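Local coordinates for secreted effector protein SifA (Salmonella typhimurium, PDB 3CXB) that alters host cell physiology as a secreted effector and is required for endosomal tubulation and the formation of Salmonella-induced filaments, at residues Q200-A203 and T204-A208; T230-N233 and A234-E237; E315-L318 and T319-V323. One frame throughout, in Å; residues are numbered along the deposited sequence.

Contact 1: residues Q200-A203 and T204-A208; sequences QEKA and TYLAA
In helix 197-220, E201 and Y205 meet one turn apart where E201 supplies the glutamate of a WxxxE motif, the signature of this class of effectors. The backbone carbonyl of E201 accepts the amide of Y205. The side chain of E201 bends at chi2 (60°) and brings its carboxylate back over the following turn. E201 OE2 then lies 3.2 Å from Y205 CD2, at the ring edge and near the ring plane. The carboxylate and ring planes are 63° apart. Q200 and T204 form a second pair. Q200 NE2 donates to T204 OG1 at 2.8 Å, and T204 OG1 lies nearly in the amide plane of Q200. T204 OG1 in turn gives a weak bond to Q200 O at 3.3 Å, and T204 N reaches Q200 O at 2.9 Å. The Q200 side chain is poorly ordered, so its amide bond is less certain. The polar ends of E201 and Y205 go further: Y205 OH bonds D296, and E201 OE1 accepts a weak bond from the backbone N of I258. These bonds tie both side chains to other parts of the fold, which is consistent with a structural role for the WxxxE glutamate.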
ATOM      1  N   GLN A 200      11.185  -3.828  13.922  1.00 84.22           N
ATOM      2  CA  GLN A 200      11.717  -2.507  14.220  1.00 89.98           C
ATOM      3  C   GLN A 200      10.999  -1.453  13.392  1.00 85.21           C
ATOM      4  O   GLN A 200      10.318  -0.581  13.932  1.00 82.91           O
ATOM      5  CB  GLN A 200      13.219  -2.467  13.914  1.00104.41           C
ATOM      6  CG  GLN A 200      13.896  -1.144  14.258  1.00125.10           C
ATOM      7  CD  GLN A 200      13.787  -0.787  15.739  1.00137.46           C
ATOM      8  OE1 GLN A 200      14.217  -1.547  16.608  1.00147.17           O
ATOM      9  NE2 GLN A 200      13.210   0.376  16.028  1.00147.05           N
ATOM     10  N   GLU A 201      11.162  -1.554  12.076  1.00 77.32           N
ATOM     11  CA  GLU A 201      10.562  -0.627  11.121  1.00 69.33           C
ATOM     12  C   GLU A 201       9.076  -0.452  11.402  1.00 63.41           C
ATOM     13  O   GLU A 201       8.560   0.660  11.402  1.00 60.85           O
ATOM     14  CB  GLU A 201      10.784  -1.158   9.699  1.00 67.05           C
ATOM     15  CG  GLU A 201      10.409  -0.211   8.573  1.00 68.46           C
ATOM     16  CD  GLU A 201      11.187   1.086   8.603  1.00 69.77           C
ATOM     17  OE1 GLU A 201      12.421   1.027   8.790  1.00 71.04           O
ATOM     18  OE2 GLU A 201      10.567   2.163   8.433  1.00 70.26           O
ATOM     19  N   LYS A 202       8.391  -1.554  11.662  1.00 57.74           N
ATOM     20  CA  LYS A 202       6.975  -1.493  11.937  1.00 53.42           C
ATOM     21  C   LYS A 202       6.650  -0.556  13.097  1.00 50.81           C
ATOM     22  O   LYS A 202       5.728   0.245  13.001  1.00 51.72           O
ATOM     23  CB  LYS A 202       6.437  -2.893  12.221  1.00 51.89           C
ATOM     24  CG  LYS A 202       4.931  -2.958  12.443  1.00 50.67           C
ATOM     25  CD  LYS A 202       4.478  -4.401  12.555  1.00 50.30           C
ATOM     26  CE  LYS A 202       2.986  -4.528  12.834  1.00 49.04           C
ATOM     27  NZ  LYS A 202       2.600  -5.968  12.965  1.00 48.80           N
ATOM     28  N   ALA A 203       7.395  -0.637  14.191  1.00 50.45           N
ATOM     29  CA  ALA A 203       7.110   0.233  15.325  1.00 50.73           C
ATOM     30  C   ALA A 203       7.575   1.653  15.050  1.00 50.23           C
ATOM     31  O   ALA A 203       6.807   2.601  15.189  1.00 49.16           O
ATOM     32  CB  ALA A 203       7.774  -0.299  16.589  1.00 50.40           C
ATOM     33  N   THR A 204       8.830   1.794  14.640  1.00 50.34           N
ATOM     34  CA  THR A 204       9.414   3.102  14.356  1.00 54.03           C
ATOM     35  C   THR A 204       8.570   3.937  13.409  1.00 53.24           C
ATOM     36  O   THR A 204       8.146   5.047  13.737  1.00 53.51           O
ATOM     37  CB  THR A 204      10.812   2.958  13.724  1.00 53.21           C
ATOM     38  OG1 THR A 204      11.694   2.344  14.668  1.00 55.44           O
ATOM     39  CG2 THR A 204      11.375   4.328  13.323  1.00 56.83           C
ATOM     40  N   TYR A 205       8.352   3.388  12.222  1.00 53.71           N
ATOM     41  CA  TYR A 205       7.587   4.046  11.170  1.00 52.81           C
ATOM     42  C   TYR A 205       6.190   4.443  11.640  1.00 50.50           C
ATOM     43  O   TYR A 205       5.811   5.609  11.589  1.00 49.84           O
ATOM     44  CB  TYR A 205       7.501   3.109   9.955  1.00 52.29           C
ATOM     45  CG  TYR A 205       7.151   3.788   8.648  1.00 53.22           C
ATOM     46  CD1 TYR A 205       5.831   4.136   8.344  1.00 52.76           C
ATOM     47  CD2 TYR A 205       8.146   4.080   7.705  1.00 51.82           C
ATOM     48  CE1 TYR A 205       5.515   4.754   7.134  1.00 51.41           C
ATOM     49  CE2 TYR A 205       7.839   4.694   6.497  1.00 48.87           C
ATOM     50  CZ  TYR A 205       6.524   5.024   6.218  1.00 50.40           C
ATOM     51  OH  TYR A 205       6.212   5.589   5.008  1.00 49.73           O
ATOM     52  N   LEU A 206       5.434   3.470  12.123  1.00 50.56           N
ATOM     53  CA  LEU A 206       4.087   3.745  12.561  1.00 52.29           C
ATOM     54  C   LEU A 206       3.976   4.746  13.708  1.00 53.39           C
ATOM     55  O   LEU A 206       3.102   5.614  13.680  1.00 52.23           O
ATOM     56  CB  LEU A 206       3.385   2.431  12.913  1.00 52.85           C
ATOM     57  CG  LEU A 206       3.029   1.580  11.682  1.00 53.96           C
ATOM     58  CD1 LEU A 206       2.541   0.196  12.072  1.00 50.87           C
ATOM     59  CD2 LEU A 206       1.952   2.304  10.892  1.00 53.66           C
ATOM     60  N   ALA A 207       4.846   4.643  14.712  1.00 53.08           N
ATOM     61  CA  ALA A 207       4.773   5.578  15.838  1.00 51.59           C
ATOM     62  C   ALA A 207       5.075   6.990  15.339  1.00 50.55           C
ATOM     63  O   ALA A 207       4.460   7.963  15.796  1.00 47.23           O
ATOM     64  CB  ALA A 207       5.741   5.175  16.961  1.00 49.58           C
ATOM     65  N   ALA A 208       6.001   7.103  14.387  1.00 47.15           N
ATOM     66  CA  ALA A 208       6.331   8.409  13.816  1.00 45.36           C
ATOM     67  C   ALA A 208       5.112   8.990  13.080  1.00 43.47           C
ATOM     68  O   ALA A 208       4.858  10.203  13.134  1.00 44.48           O
ATOM     69  CB  ALA A 208       7.488   8.281  12.863  1.00 45.68           C
TER

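Contact 2: residues T230-N233 and A234-E237; sequences TQQN and AFLE
Q232 and F235 lie side by side on helix 228-241 and point the same way. Q232 leaves its backbone with CG opposite N (chi1 -164°), and a bend at chi2 (61°) turns the amide toward the next turn. Its OE1 comes to 3.6 Å from F235 CB and 3.9 Å from F235 CD2. The amide and ring planes are 31° apart. This is a van der Waals contact of a polar tip with the root of an aromatic side chain.

The backbone bonds are the i to i+4 bonds of an alpha-helix with one buried and one solvent face, and they run through both faces. A234 N donates to T230 O at 2.8 Å, and E237 N to N233 O at 2.8 Å. F235 N reaches Q231 O in a longer bond of 3.3 Å.

The tight part is the inner face, where A234 and F235 are buried against other helices. T230 and Q231 also turn back to the preceding loop: T230 OG1 bonds S227, and Q231 NE2 bonds I226 O.

The outer face is looser in its side chains. Q232, N233 and L236 are exposed. L236 N bonds Q232 O, but their side chains barely meet, with L236 CD1 4.2 Å from Q232 CG.

Two helices flank the inner face. F235 packs on I210 and Q211 of helix 197-220, and A234 reaches I214 of the same helix. On the side of helix 307-324, A234 touches L318 and T230 touches L321. At the edge of that side, E237 touches Q317.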
ATOM      1  N   THR A 230      -3.316  15.484  26.640  1.00 53.91           N
ATOM      2  CA  THR A 230      -4.171  14.789  25.683  1.00 54.04           C
ATOM      3  C   THR A 230      -3.310  14.379  24.501  1.00 53.85           C
ATOM      4  O   THR A 230      -3.455  13.283  23.954  1.00 55.87           O
ATOM      5  CB  THR A 230      -5.291  15.683  25.121  1.00 54.90           C
ATOM      6  OG1 THR A 230      -5.898  16.436  26.179  1.00 57.05           O
ATOM      7  CG2 THR A 230      -6.355  14.814  24.441  1.00 55.92           C
ATOM      8  N   GLN A 231      -2.395  15.251  24.112  1.00 52.51           N
ATOM      9  CA  GLN A 231      -1.540  14.932  22.993  1.00 56.60           C
ATOM     10  C   GLN A 231      -0.788  13.653  23.255  1.00 60.47           C
ATOM     11  O   GLN A 231      -0.625  12.834  22.350  1.00 60.26           O
ATOM     12  CB  GLN A 231      -0.567  16.072  22.713  1.00 56.68           C
ATOM     13  CG  GLN A 231      -1.259  17.280  22.105  1.00 57.57           C
ATOM     14  CD  GLN A 231      -0.324  18.434  21.875  1.00 57.12           C
ATOM     15  OE1 GLN A 231       0.707  18.288  21.213  1.00 56.20           O
ATOM     16  NE2 GLN A 231      -0.681  19.600  22.415  1.00 57.30           N
ATOM     17  N   GLN A 232      -0.337  13.464  24.492  1.00 63.06           N
ATOM     18  CA  GLN A 232       0.407  12.253  24.809  1.00 62.46           C
ATOM     19  C   GLN A 232      -0.541  11.078  25.011  1.00 57.61           C
ATOM     20  O   GLN A 232      -0.217   9.938  24.668  1.00 55.56           O
ATOM     21  CB  GLN A 232       1.283  12.455  26.048  1.00 68.04           C
ATOM     22  CG  GLN A 232       2.358  11.378  26.195  1.00 77.75           C
ATOM     23  CD  GLN A 232       3.322  11.348  25.014  1.00 83.12           C
ATOM     24  OE1 GLN A 232       2.915  11.490  23.861  1.00 87.64           O
ATOM     25  NE2 GLN A 232       4.606  11.151  25.299  1.00 87.80           N
ATOM     26  N   ASN A 233      -1.716  11.358  25.560  1.00 53.93           N
ATOM     27  CA  ASN A 233      -2.687  10.307  25.768  1.00 51.41           C
ATOM     28  C   ASN A 233      -3.072   9.713  24.414  1.00 48.34           C
ATOM     29  O   ASN A 233      -3.141   8.495  24.262  1.00 48.87           O
ATOM     30  CB  ASN A 233      -3.913  10.859  26.502  1.00 56.06           C
ATOM     31  CG  ASN A 233      -3.713  10.918  28.022  1.00 58.54           C
ATOM     32  OD1 ASN A 233      -2.663  11.348  28.515  1.00 58.51           O
ATOM     33  ND2 ASN A 233      -4.729  10.487  28.767  1.00 58.66           N
ATOM     34  N   ALA A 234      -3.290  10.566  23.418  1.00 44.15           N
ATOM     35  CA  ALA A 234      -3.657  10.081  22.093  1.00 40.44           C
ATOM     36  C   ALA A 234      -2.534   9.213  21.539  1.00 39.02           C
ATOM     37  O   ALA A 234      -2.771   8.097  21.063  1.00 36.23           O
ATOM     38  CB  ALA A 234      -3.937  11.264  21.140  1.00 38.14           C
ATOM     39  N   PHE A 235      -1.307   9.725  21.599  1.00 38.37           N
ATOM     40  CA  PHE A 235      -0.164   8.967  21.106  1.00 40.20           C
ATOM     41  C   PHE A 235      -0.030   7.577  21.742  1.00 43.35           C
ATOM     42  O   PHE A 235       0.260   6.600  21.052  1.00 44.64           O
ATOM     43  CB  PHE A 235       1.143   9.688  21.362  1.00 36.04           C
ATOM     44  CG  PHE A 235       2.337   8.866  20.984  1.00 34.48           C
ATOM     45  CD1 PHE A 235       2.761   8.807  19.657  1.00 30.19           C
ATOM     46  CD2 PHE A 235       3.020   8.116  21.947  1.00 32.10           C
ATOM     47  CE1 PHE A 235       3.853   8.024  19.292  1.00 28.94           C
ATOM     48  CE2 PHE A 235       4.122   7.323  21.584  1.00 29.19           C
ATOM     49  CZ  PHE A 235       4.536   7.278  20.257  1.00 26.03           C
ATOM     50  N   LEU A 236      -0.199   7.493  23.057  1.00 44.94           N
ATOM     51  CA  LEU A 236      -0.083   6.216  23.750  1.00 46.66           C
ATOM     52  C   LEU A 236      -1.266   5.303  23.478  1.00 47.58           C
ATOM     53  O   LEU A 236      -1.107   4.077  23.404  1.00 47.74           O
ATOM     54  CB  LEU A 236       0.031   6.436  25.264  1.00 47.56           C
ATOM     55  CG  LEU A 236       1.195   7.302  25.758  1.00 47.61           C
ATOM     56  CD1 LEU A 236       1.049   7.497  27.256  1.00 48.18           C
ATOM     57  CD2 LEU A 236       2.531   6.671  25.423  1.00 43.28           C
ATOM     58  N   GLU A 237      -2.443   5.909  23.334  1.00 48.35           N
ATOM     59  CA  GLU A 237      -3.678   5.183  23.090  1.00 51.05           C
ATOM     60  C   GLU A 237      -3.668   4.544  21.704  1.00 52.12           C
ATOM     61  O   GLU A 237      -3.930   3.348  21.563  1.00 51.88           O
ATOM     62  CB  GLU A 237      -4.872   6.132  23.227  1.00 55.10           C
ATOM     63  CG  GLU A 237      -6.199   5.442  23.474  1.00 61.41           C
ATOM     64  CD  GLU A 237      -6.706   5.658  24.888  1.00 65.21           C
ATOM     65  OE1 GLU A 237      -7.648   4.942  25.297  1.00 69.57           O
ATOM     66  OE2 GLU A 237      -6.169   6.545  25.589  1.00 66.15           O
TER

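Contact 3: residues E315-L318 and T319-V323; sequences EEQL and TTLHV
T319 and E316 make the side-chain hydrogen bond of this helical stretch, in helix 307-324 near the end of the modelled chain. T319 OG1 donates to E316 O at 3.0 Å. The hydroxyl stands between the backbone N and the carbonyl carbon (chi1 61°), which turns it toward the preceding turn. T320 N donates to the same oxygen at 2.9 Å. Both donors come from one face of the carbonyl plane and stand above it. The ordinary helical bonds continue on each side: T319 N reaches E315 O at 3.2 Å, and H322 N reaches L318 O at 3.0 Å.

The remaining side-chain contact is van der Waals. Q317 bends at chi2 (-66°), which brings its amide beside the next turn, with Q317 NE2 3.7 Å from L321 CG.

Around these, L318 packs on T218 and I226, T319 on T217 and L221, and Q317 on T238 and M241. The threonine hydroxyl thus finds its acceptor within its own helix. E316 O takes one backbone N-H, from T320, and one side-chain hydroxyl, from T319, so two donors share this carbonyl of an exposed residue.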
ATOM      1  N   GLU A 315      -5.298  10.954  14.480  1.00 41.17           N
ATOM      2  CA  GLU A 315      -5.894  12.274  14.478  1.00 42.22           C
ATOM      3  C   GLU A 315      -7.277  12.223  15.118  1.00 42.44           C
ATOM      4  O   GLU A 315      -7.680  13.148  15.816  1.00 36.95           O
ATOM      5  CB  GLU A 315      -6.007  12.790  13.038  1.00 40.85           C
ATOM      6  CG  GLU A 315      -4.658  13.016  12.405  1.00 40.50           C
ATOM      7  CD  GLU A 315      -4.719  13.183  10.909  1.00 42.03           C
ATOM      8  OE1 GLU A 315      -3.644  13.339  10.307  1.00 43.38           O
ATOM      9  OE2 GLU A 315      -5.825  13.154  10.328  1.00 43.39           O
ATOM     10  N   GLU A 316      -7.991  11.127  14.892  1.00 44.88           N
ATOM     11  CA  GLU A 316      -9.339  11.000  15.418  1.00 47.42           C
ATOM     12  C   GLU A 316      -9.310  10.725  16.896  1.00 45.45           C
ATOM     13  O   GLU A 316     -10.264  11.030  17.603  1.00 44.65           O
ATOM     14  CB  GLU A 316     -10.098   9.895  14.682  1.00 51.19           C
ATOM     15  CG  GLU A 316     -10.418  10.194  13.224  1.00 55.39           C
ATOM     16  CD  GLU A 316     -11.083   9.016  12.550  1.00 62.18           C
ATOM     17  OE1 GLU A 316     -12.080   8.508  13.108  1.00 66.70           O
ATOM     18  OE2 GLU A 316     -10.618   8.590  11.472  1.00 65.32           O
ATOM     19  N   GLN A 317      -8.217  10.136  17.362  1.00 45.11           N
ATOM     20  CA  GLN A 317      -8.077   9.855  18.782  1.00 46.75           C
ATOM     21  C   GLN A 317      -7.911  11.186  19.504  1.00 44.16           C
ATOM     22  O   GLN A 317      -8.602  11.484  20.478  1.00 42.66           O
ATOM     23  CB  GLN A 317      -6.857   8.963  19.052  1.00 49.98           C
ATOM     24  CG  GLN A 317      -7.187   7.478  19.119  1.00 57.74           C
ATOM     25  CD  GLN A 317      -8.072   7.137  20.305  1.00 61.95           C
ATOM     26  OE1 GLN A 317      -8.782   6.126  20.305  1.00 64.52           O
ATOM     27  NE2 GLN A 317      -8.027   7.981  21.331  1.00 63.10           N
ATOM     28  N   LEU A 318      -6.982  11.986  19.006  1.00 43.76           N
ATOM     29  CA  LEU A 318      -6.720  13.285  19.584  1.00 43.88           C
ATOM     30  C   LEU A 318      -8.018  14.081  19.708  1.00 44.15           C
ATOM     31  O   LEU A 318      -8.335  14.607  20.759  1.00 46.53           O
ATOM     32  CB  LEU A 318      -5.731  14.053  18.716  1.00 40.17           C
ATOM     33  CG  LEU A 318      -5.264  15.349  19.363  1.00 40.09           C
ATOM     34  CD1 LEU A 318      -4.346  14.991  20.540  1.00 38.65           C
ATOM     35  CD2 LEU A 318      -4.513  16.206  18.356  1.00 38.64           C
ATOM     36  N   THR A 319      -8.790  14.148  18.640  1.00 45.80           N
ATOM     37  CA  THR A 319     -10.017  14.916  18.692  1.00 49.16           C
ATOM     38  C   THR A 319     -11.055  14.301  19.608  1.00 52.17           C
ATOM     39  O   THR A 319     -11.740  15.008  20.348  1.00 51.99           O
ATOM     40  CB  THR A 319     -10.615  15.086  17.294  1.00 48.50           C
ATOM     41  OG1 THR A 319     -10.926  13.796  16.748  1.00 49.86           O
ATOM     42  CG2 THR A 319      -9.619  15.818  16.385  1.00 48.59           C
ATOM     43  N   THR A 320     -11.174  12.983  19.558  1.00 55.57           N
ATOM     44  CA  THR A 320     -12.148  12.285  20.387  1.00 56.89           C
ATOM     45  C   THR A 320     -11.797  12.433  21.880  1.00 56.10           C
ATOM     46  O   THR A 320     -12.668  12.657  22.730  1.00 55.66           O
ATOM     47  CB  THR A 320     -12.236  10.788  19.967  1.00 58.89           C
ATOM     48  OG1 THR A 320     -13.334  10.163  20.638  1.00 62.61           O
ATOM     49  CG2 THR A 320     -10.960  10.052  20.315  1.00 62.05           C
ATOM     50  N   LEU A 321     -10.519  12.328  22.207  1.00 55.44           N
ATOM     51  CA  LEU A 321     -10.136  12.485  23.593  1.00 56.31           C
ATOM     52  C   LEU A 321     -10.436  13.915  24.025  1.00 58.65           C
ATOM     53  O   LEU A 321     -11.089  14.136  25.047  1.00 60.35           O
ATOM     54  CB  LEU A 321      -8.649  12.179  23.789  1.00 54.95           C
ATOM     55  CG  LEU A 321      -8.250  10.703  23.809  1.00 55.11           C
ATOM     56  CD1 LEU A 321      -6.729  10.577  23.960  1.00 51.28           C
ATOM     57  CD2 LEU A 321      -8.976  10.000  24.962  1.00 53.18           C
ATOM     58  N   HIS A 322      -9.975  14.888  23.240  1.00 60.07           N
ATOM     59  CA  HIS A 322     -10.195  16.292  23.568  1.00 62.31           C
ATOM     60  C   HIS A 322     -11.654  16.622  23.865  1.00 63.66           C
ATOM     61  O   HIS A 322     -11.958  17.236  24.884  1.00 63.23           O
ATOM     62  CB  HIS A 322      -9.714  17.199  22.445  1.00 62.37           C
ATOM     63  CG  HIS A 322      -9.792  18.652  22.787  1.00 63.28           C
ATOM     64  ND1 HIS A 322      -9.600  19.647  21.856  1.00 64.52           N
ATOM     65  CD2 HIS A 322     -10.028  19.280  23.963  1.00 64.34           C
ATOM     66  CE1 HIS A 322      -9.714  20.826  22.442  1.00 64.79           C
ATOM     67  NE2 HIS A 322      -9.973  20.631  23.721  1.00 64.55           N
ATOM     68  N   VAL A 323     -12.547  16.221  22.967  1.00 65.62           N
ATOM     69  CA  VAL A 323     -13.968  16.471  23.143  1.00 71.81           C
ATOM     70  C   VAL A 323     -14.504  15.742  24.370  1.00 79.31           C
ATOM     71  O   VAL A 323     -15.610  16.016  24.839  1.00 77.92           O
ATOM     72  CB  VAL A 323     -14.756  16.018  21.907  1.00 70.33           C
ATOM     73  CG1 VAL A 323     -16.261  16.254  22.116  1.00 67.16           C
ATOM     74  CG2 VAL A 323     -14.244  16.767  20.679  1.00 67.80           C
TER

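In the fold
The contacts lie on three helices, 197-220, 228-241 and 307-324, that pack together in the C-terminal part of the chain. Contact 2 is the middle member. Its centre is about 16 Å from that of contact 1, and the two touch where F235 CE1 comes within 3.5 Å of A207 O. Contact 3 is nearer, with centres about 9 Å apart. L321 CD1 reaches A234 N at 3.5 Å, and L318 CD1 packs on Q231 CA at 3.7 Å. Contacts 1 and 3 do not touch; their nearest atoms are about 9 Å apart. All three fall within the broad region that interacts with host PLEKHM2, which does not single out any of them.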